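Local coordinates for uronate isomerase (Caulobacter crescentus, PDB 2Q01), which catalyses the isomerisation of D-glucuronate to D-fructuronate and of D-galacturonate to D-tagaturonate in the pathway of pentose and glucuronate interconversion, at residues D57-D60 with L61-P65; D93-P96 with R97-W100; D139-F142 with D143-A147; A147-T151 with D152-P156. All coordinates share one frame; numbering follows the deposited sequence.

Interaction 1. Residues D57-D60 with L61-P65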
# COMPACT_ATOMS: atom_id res chain seq x y z
N ASP B 57 38.73 -6.76 13.41
CA ASP B 57 38.57 -5.31 13.28
C ASP B 57 37.16 -4.85 13.58
O ASP B 57 36.22 -5.64 13.56
CB ASP B 57 38.91 -4.86 11.85
CG ASP B 57 40.38 -5.02 11.50
OD1 ASP B 57 41.23 -4.96 12.42
OD2 ASP B 57 40.68 -5.19 10.30
N ALA B 58 37.02 -3.55 13.84
CA ALA B 58 35.71 -2.90 13.86
C ALA B 58 35.14 -2.88 12.44
O ALA B 58 33.93 -2.98 12.26
CB ALA B 58 35.85 -1.48 14.38
N THR B 59 36.02 -2.75 11.46
CA THR B 59 35.65 -2.76 10.05
C THR B 59 35.23 -4.16 9.58
O THR B 59 34.17 -4.32 8.97
CB THR B 59 36.80 -2.20 9.19
OG1 THR B 59 37.04 -0.85 9.57
CG2 THR B 59 36.47 -2.25 7.70
N ASP B 60 36.04 -5.17 9.90
CA ASP B 60 35.75 -6.55 9.50
C ASP B 60 34.51 -7.17 10.13
O ASP B 60 33.95 -8.12 9.59
CB ASP B 60 36.97 -7.45 9.73
CG ASP B 60 37.76 -7.69 8.47
OD1 ASP B 60 37.90 -8.87 8.08
OD2 ASP B 60 38.23 -6.70 7.85
N LEU B 61 34.09 -6.63 11.27
CA LEU B 61 32.95 -7.17 12.00
C LEU B 61 31.66 -6.41 11.69
O LEU B 61 30.59 -7.01 11.52
CB LEU B 61 33.25 -7.16 13.50
CG LEU B 61 32.17 -7.60 14.50
CD1 LEU B 61 31.94 -9.10 14.45
CD2 LEU B 61 32.55 -7.17 15.90
N LEU B 62 31.76 -5.08 11.62
CA LEU B 62 30.57 -4.23 11.52
C LEU B 62 30.36 -3.63 10.14
O LEU B 62 29.24 -3.57 9.65
CB LEU B 62 30.61 -3.12 12.58
CG LEU B 62 30.60 -3.53 14.06
CD1 LEU B 62 31.19 -2.43 14.92
CD2 LEU B 62 29.20 -3.90 14.54
N LEU B 63 31.45 -3.18 9.51
CA LEU B 63 31.37 -2.39 8.29
C LEU B 63 31.42 -3.21 6.99
O LEU B 63 30.52 -3.10 6.15
CB LEU B 63 32.44 -1.29 8.30
CG LEU B 63 32.63 -0.40 7.07
CD1 LEU B 63 31.35 0.38 6.69
CD2 LEU B 63 33.78 0.56 7.32
N ALA B 64 32.48 -4.00 6.83
CA ALA B 64 32.72 -4.76 5.59
C ALA B 64 31.69 -5.84 5.22
O ALA B 64 31.30 -5.92 4.05
CB ALA B 64 34.15 -5.33 5.57
N PRO B 65 31.23 -6.68 6.18
CA PRO B 65 30.29 -7.69 5.72
C PRO B 65 28.81 -7.27 5.69
O PRO B 65 27.96 -8.05 5.24
CB PRO B 65 30.49 -8.83 6.72
CG PRO B 65 30.88 -8.15 7.98
CD PRO B 65 31.50 -6.82 7.63
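Thr59 and Leu63, one turn apart, set their side chains alongside each other, methyl CG2 of Thr59 lying 3.9 Å from CD2 of Leu63. With OG1 beside the backbone N (chi1 -62°) and CG2 anti to it, the threonine offers its methyl to the leucine while OG1 serves a different partner, the carbonyl O of Pro96; a beta-branched residue with one polar and one apolar arm suits this position. On the backbone of the same pair, Thr59 O is gripped by two amides that reach it from opposite faces of its carbonyl plane: Leu63 N at 3.0 Å, bent at the hydrogen, and Ala64 N at 2.7 Å, almost straight at 175°. The second link spans five residues, so the short helix 58-63 widens into a pi-type turn as it runs out. The turn before it is closed by Leu62 N to Ala58 O, 3.1 Å, and more weakly by Leu61 N to Asp57 O. Pro65, which has no amide hydrogen to give, lays CD 3.4 Å from Asp60 O. Farther out, Thr59 leans on Ala99 and Trp100 of helix 96-105, the small Ala58 lets Phe142 and Ile145 of helix 138-149 come close, and Leu61 meets Leu149 and Leu423.

Interaction 2. Residues D93-P96 with R97-W100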
# COMPACT_ATOMS: atom_id res chain seq x y z
N ASP B 93 43.18 -3.13 -0.65
CA ASP B 93 44.46 -2.75 -0.05
C ASP B 93 44.36 -1.65 1.00
O ASP B 93 45.37 -1.28 1.61
CB ASP B 93 45.44 -2.30 -1.15
CG ASP B 93 45.85 -3.44 -2.08
OD1 ASP B 93 47.06 -3.56 -2.36
OD2 ASP B 93 44.97 -4.19 -2.55
N THR B 94 43.16 -1.12 1.22
CA THR B 94 42.96 0.02 2.13
C THR B 94 43.09 -0.34 3.61
O THR B 94 42.87 -1.48 4.02
CB THR B 94 41.62 0.75 1.86
OG1 THR B 94 40.54 -0.20 1.83
CG2 THR B 94 41.67 1.50 0.53
N ASP B 95 43.49 0.66 4.40
CA ASP B 95 43.66 0.53 5.85
C ASP B 95 42.30 0.41 6.54
O ASP B 95 41.42 1.25 6.32
CB ASP B 95 44.42 1.77 6.36
CG ASP B 95 45.02 1.58 7.75
OD1 ASP B 95 45.11 2.58 8.49
OD2 ASP B 95 45.41 0.45 8.10
N PRO B 96 42.10 -0.65 7.37
CA PRO B 96 40.86 -0.84 8.13
C PRO B 96 40.46 0.37 8.98
O PRO B 96 39.27 0.62 9.14
CB PRO B 96 41.20 -2.03 9.05
CG PRO B 96 42.20 -2.79 8.30
CD PRO B 96 43.05 -1.76 7.60
N ARG B 97 41.45 1.09 9.49
CA ARG B 97 41.22 2.31 10.26
C ARG B 97 40.64 3.41 9.37
O ARG B 97 39.72 4.12 9.78
CB ARG B 97 42.52 2.78 10.91
CG ARG B 97 42.34 3.70 12.10
CD ARG B 97 43.69 4.16 12.61
NE ARG B 97 43.71 4.28 14.06
CZ ARG B 97 44.12 3.32 14.89
NH1 ARG B 97 44.09 3.52 16.20
NH2 ARG B 97 44.56 2.16 14.42
N GLU B 98 41.18 3.53 8.16
CA GLU B 98 40.70 4.52 7.20
C GLU B 98 39.32 4.18 6.65
O GLU B 98 38.52 5.09 6.39
CB GLU B 98 41.70 4.71 6.05
CG GLU B 98 42.89 5.62 6.38
CD GLU B 98 42.50 7.05 6.77
OE1 GLU B 98 43.16 7.62 7.66
OE2 GLU B 98 41.53 7.60 6.19
N ALA B 99 39.04 2.89 6.49
CA ALA B 99 37.71 2.42 6.11
C ALA B 99 36.67 2.83 7.15
O ALA B 99 35.61 3.35 6.81
CB ALA B 99 37.71 0.91 5.90
N TRP B 100 37.01 2.60 8.42
CA TRP B 100 36.19 3.00 9.56
C TRP B 100 36.02 4.52 9.66
O TRP B 100 34.96 4.99 10.05
CB TRP B 100 36.79 2.46 10.86
CG TRP B 100 35.93 2.74 12.05
CD1 TRP B 100 36.07 3.76 12.95
CD2 TRP B 100 34.76 2.01 12.45
NE1 TRP B 100 35.06 3.71 13.89
CE2 TRP B 100 34.25 2.64 13.61
CE3 TRP B 100 34.10 0.88 11.95
CZ2 TRP B 100 33.11 2.18 14.27
CZ3 TRP B 100 32.97 0.42 12.61
CH2 TRP B 100 32.49 1.07 13.76
O HOH W 1 44.75 5.30 9.23
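The first turn of helix 96-105 is built here, with Asp95 at the N-cap position and Pro96 as the first helical residue, where a proline costs the helix no backbone bond because its missing N-H would have had no acceptor within the helix. Asp95 O accepts from Ala99 N at 2.9 Å, and Pro96 O accepts from Trp100 N at 3.1 Å. Although aspartate is a common N-cap residue, the carboxylate of Asp95 makes no capping bond; its CG stands anti to the backbone N (chi1 -163°), and the side chain runs alongside that of Arg97, OD1 meeting the arginine CB at 3.6 Å. The guanidinium carries on past it to Asp139 and Asp143 of helix 138-149, a reach that a long, flexible arginine can make. Glu98 lies on the exposed side with CB 4.0 Å from CB of Asp95, and its carboxylate pairs with Arg101. Toward helix 58-63, Ala99, too small to hold the helices apart, touches Thr59, while the buried Trp100, whose broad indole suits an apolar interface, packs against Ala58 and Leu62. One water bridges the two acids, donating to Asp95 OD1 at 2.8 Å and to Glu98 OE1 at 3.2 Å.

Interaction 3. Residues D139-F142 with D143-A147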
# COMPACT_ATOMS: atom_id res chain seq x y z
N ASP B 139 38.58 7.33 15.55
CA ASP B 139 39.75 6.55 15.94
C ASP B 139 39.61 5.93 17.33
O ASP B 139 40.09 4.82 17.57
CB ASP B 139 41.02 7.41 15.86
CG ASP B 139 41.44 7.69 14.42
OD1 ASP B 139 41.48 8.88 14.03
OD2 ASP B 139 41.72 6.73 13.68
N ASP B 140 38.94 6.65 18.22
CA ASP B 140 38.67 6.16 19.57
C ASP B 140 37.75 4.94 19.52
O ASP B 140 38.00 3.96 20.22
CB ASP B 140 38.08 7.26 20.45
CG ASP B 140 37.84 6.81 21.88
OD1 ASP B 140 38.79 6.31 22.52
OD2 ASP B 140 36.70 6.96 22.36
N TYR B 141 36.71 5.01 18.69
CA TYR B 141 35.80 3.88 18.45
C TYR B 141 36.51 2.66 17.89
O TYR B 141 36.29 1.55 18.36
CB TYR B 141 34.68 4.28 17.49
CG TYR B 141 33.35 4.60 18.12
CD1 TYR B 141 33.08 5.87 18.63
CD2 TYR B 141 32.35 3.63 18.18
CE1 TYR B 141 31.84 6.16 19.20
CE2 TYR B 141 31.11 3.92 18.75
CZ TYR B 141 30.86 5.19 19.25
OH TYR B 141 29.64 5.48 19.81
N PHE B 142 37.37 2.88 16.89
CA PHE B 142 38.04 1.79 16.18
C PHE B 142 38.86 0.91 17.11
O PHE B 142 38.57 -0.28 17.24
CB PHE B 142 38.92 2.31 15.03
CG PHE B 142 39.52 1.20 14.19
CD1 PHE B 142 40.83 0.79 14.39
CD2 PHE B 142 38.76 0.56 13.21
CE1 PHE B 142 41.38 -0.24 13.62
CE2 PHE B 142 39.30 -0.46 12.44
CZ PHE B 142 40.61 -0.86 12.65
N ASP B 143 39.87 1.50 17.75
CA ASP B 143 40.80 0.72 18.56
C ASP B 143 40.24 0.24 19.90
O ASP B 143 40.76 -0.72 20.47
CB ASP B 143 42.16 1.42 18.72
CG ASP B 143 42.03 2.90 19.04
OD1 ASP B 143 42.78 3.70 18.44
OD2 ASP B 143 41.20 3.27 19.90
N ARG B 144 39.17 0.87 20.39
CA ARG B 144 38.48 0.36 21.58
C ARG B 144 37.62 -0.87 21.29
O ARG B 144 37.47 -1.74 22.15
CB ARG B 144 37.66 1.45 22.28
CG ARG B 144 38.49 2.35 23.18
CD ARG B 144 37.77 2.61 24.50
NE ARG B 144 36.72 3.62 24.39
CZ ARG B 144 35.63 3.66 25.15
NH1 ARG B 144 34.73 4.62 24.97
NH2 ARG B 144 35.43 2.74 26.08
N ILE B 145 37.04 -0.93 20.09
CA ILE B 145 36.33 -2.12 19.62
C ILE B 145 37.33 -3.23 19.32
O ILE B 145 37.15 -4.37 19.75
CB ILE B 145 35.45 -1.82 18.37
CG1 ILE B 145 34.23 -0.97 18.75
CG2 ILE B 145 34.98 -3.11 17.70
CD1 ILE B 145 33.51 -0.32 17.57
N THR B 146 38.39 -2.88 18.59
CA THR B 146 39.47 -3.81 18.23
C THR B 146 40.13 -4.43 19.46
O THR B 146 40.34 -5.65 19.51
CB THR B 146 40.52 -3.10 17.34
OG1 THR B 146 39.86 -2.48 16.23
CG2 THR B 146 41.56 -4.08 16.82
N ALA B 147 40.43 -3.60 20.47
CA ALA B 147 40.99 -4.08 21.74
C ALA B 147 40.04 -5.02 22.47
O ALA B 147 40.48 -6.01 23.05
CB ALA B 147 41.37 -2.91 22.64
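Residues 139-147 form one continuous run of alpha-helix, in which each amide looks back four residues. Ile145 N reaches Tyr141 O at 3.1 Å and Thr146 N reaches Phe142 O at 2.9 Å, whereas the bonds from Asp143 N to Asp139 O and from Arg144 N to Asp140 O are weak. Phe142 O takes a second donor, the hydroxyl OG1 of Thr146 at 2.7 Å, which comes from well above the carbonyl plane while the amide lies in it. That bond depends on OG1 standing beside its own backbone N (chi1 -53°), and it holds the hydroxyl over one face of the Phe142 ring, 3.7 Å above the plane and displaced toward the rim. Threonine thus satisfies its polar group inside the helix and can lie against an aromatic. An alanine at Phe142 is likely to open a gap between this helix and helices 58-63 and 96-105, leaving Pro96, Ala58 and the Thr146 hydroxyl without the ring they pack on. On the outer side, Asp140 and Arg144 form a long salt bridge, OD1 to NE 3.9 Å, with the carboxylate at the edge of the guanidinium and the two planes 30° apart. CD1 of Ile145 touches the ring edge of Tyr141 at CD2, 4.2 Å away. Asp139 also pairs with Arg101. Helix 138-149 packs Phe142 against helices 58-63 and 96-105, while Tyr141 stacks on Phe129 and meets Phe123 of helix 114-126 edge-to-face.

Interaction 4. Residues A147-T151 with D152-P156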
# COMPACT_ATOMS: atom_id res chain seq x y z
N ALA B 147 40.43 -3.60 20.47
CA ALA B 147 40.99 -4.08 21.74
C ALA B 147 40.04 -5.02 22.47
O ALA B 147 40.48 -6.01 23.05
CB ALA B 147 41.37 -2.91 22.64
N ALA B 148 38.75 -4.69 22.42
CA ALA B 148 37.69 -5.51 23.02
C ALA B 148 37.56 -6.87 22.33
O ALA B 148 37.28 -7.86 23.00
CB ALA B 148 36.36 -4.77 23.01
N LEU B 149 37.77 -6.90 21.02
CA LEU B 149 37.67 -8.14 20.24
C LEU B 149 38.75 -9.16 20.55
O LEU B 149 38.57 -10.36 20.31
CB LEU B 149 37.65 -7.84 18.74
CG LEU B 149 36.38 -7.19 18.19
CD1 LEU B 149 36.55 -6.91 16.71
CD2 LEU B 149 35.16 -8.06 18.44
N ALA B 150 39.87 -8.68 21.08
CA ALA B 150 40.98 -9.54 21.50
C ALA B 150 40.70 -10.26 22.82
O ALA B 150 41.30 -11.31 23.10
CB ALA B 150 42.28 -8.75 21.58
N THR B 151 39.79 -9.71 23.63
CA THR B 151 39.46 -10.26 24.95
C THR B 151 38.66 -11.57 24.85
O THR B 151 38.08 -11.88 23.81
CB THR B 151 38.67 -9.24 25.83
OG1 THR B 151 37.32 -9.12 25.37
CG2 THR B 151 39.34 -7.87 25.83
N ASP B 152 38.64 -12.32 25.96
CA ASP B 152 37.94 -13.61 26.03
C ASP B 152 36.42 -13.47 26.08
O ASP B 152 35.70 -14.43 25.81
CB ASP B 152 38.42 -14.41 27.26
CG ASP B 152 39.88 -14.85 27.15
OD1 ASP B 152 40.37 -15.08 26.03
OD2 ASP B 152 40.53 -14.96 28.21
N ALA B 153 35.95 -12.27 26.42
CA ALA B 153 34.52 -12.00 26.56
C ALA B 153 33.83 -11.73 25.22
O ALA B 153 32.60 -11.70 25.14
CB ALA B 153 34.29 -10.83 27.52
N PHE B 154 34.64 -11.55 24.18
CA PHE B 154 34.14 -11.28 22.83
C PHE B 154 34.49 -12.40 21.84
O PHE B 154 34.48 -12.20 20.63
CB PHE B 154 34.63 -9.92 22.34
CG PHE B 154 33.92 -8.75 22.98
CD1 PHE B 154 34.29 -8.29 24.24
CD2 PHE B 154 32.88 -8.11 22.31
CE1 PHE B 154 33.64 -7.20 24.83
CE2 PHE B 154 32.22 -7.03 22.90
CZ PHE B 154 32.60 -6.57 24.15
N ARG B 155 34.79 -13.58 22.37
CA ARG B 155 34.89 -14.79 21.57
C ARG B 155 33.47 -15.16 21.17
O ARG B 155 32.54 -14.97 21.97
CB ARG B 155 35.52 -15.93 22.38
CG ARG B 155 36.92 -15.66 22.90
CD ARG B 155 37.92 -15.48 21.76
NE ARG B 155 38.50 -16.75 21.34
CZ ARG B 155 39.74 -17.14 21.60
NH1 ARG B 155 40.55 -16.34 22.28
NH2 ARG B 155 40.18 -18.31 21.18
N PRO B 156 33.27 -15.64 19.92
CA PRO B 156 31.96 -16.04 19.40
C PRO B 156 31.08 -16.86 20.35
O PRO B 156 29.91 -16.53 20.53
CB PRO B 156 32.32 -16.85 18.16
CG PRO B 156 33.57 -16.20 17.67
CD PRO B 156 34.33 -15.77 18.90
O HOH W 2 36.33 -11.23 18.98
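Phe154 folds back over the end of helix 138-149 and turns one ring face to the methyl of Ala148, a CH-pi contact in which CB lies 4.3 Å from the ring centroid and 18° off its normal. Alanine's single methyl suits the spot, being small enough to fit against the ring face. The ring edge faces Thr151, whose OG1 lies 3.3 Å from CD1, the two side chains running side by side. Thr151 places its hydroxyl between its own backbone N and carbonyl carbon (chi1 74°), and from there OG1 gives a hydrogen bond of 2.7 Å to Ala148 O, in the carbonyl plane. Ala148 O also accepts Thr151 N at 3.2 Å, so main chain and side chain of one residue close the turn 148-151 together. Leu149 adds CD2 against CB of Phe154 at 4.4 Å, and Arg162 makes a cation-pi contact with the ring. Replacing Phe154 by a serine would probably leave the Ala148 methyl without its aromatic cover and deprive Arg162 of its cation-pi partner. Past the turn, the chain is held by a weak bond from Phe154 N to Thr151 O and by a water that donates to Leu149 O and Phe154 O, each at 2.7 Å. Direct polar links across this bend are thus few, and its shape probably rests largely on the aromatic ring, the threonine's double hold on one carbonyl and the bridging water that serves two backbone oxygens.

The four contacts follow one another along the chain and gather on one side of its centre. Interactions 1, 2 and 3 centre on helix 58-63, the start of helix 96-105 and helix 138-149, their centres 10 to 13 Å apart, and each touches the other two: by the bond probably formed between Thr59 OG1 and Pro96 O, by salt bridges from Arg97 to Asp139 and Asp143, and by the Phe142 ring. Interaction 4 continues interaction 3 through the shared Ala147, leads toward helix 156-162 and touches interaction 1 through Leu149, but stays about 9 Å from interaction 2 at the nearest atoms. Residues distant in sequence thus join in one helical cluster preceding strand 165-169 of the parallel sheet.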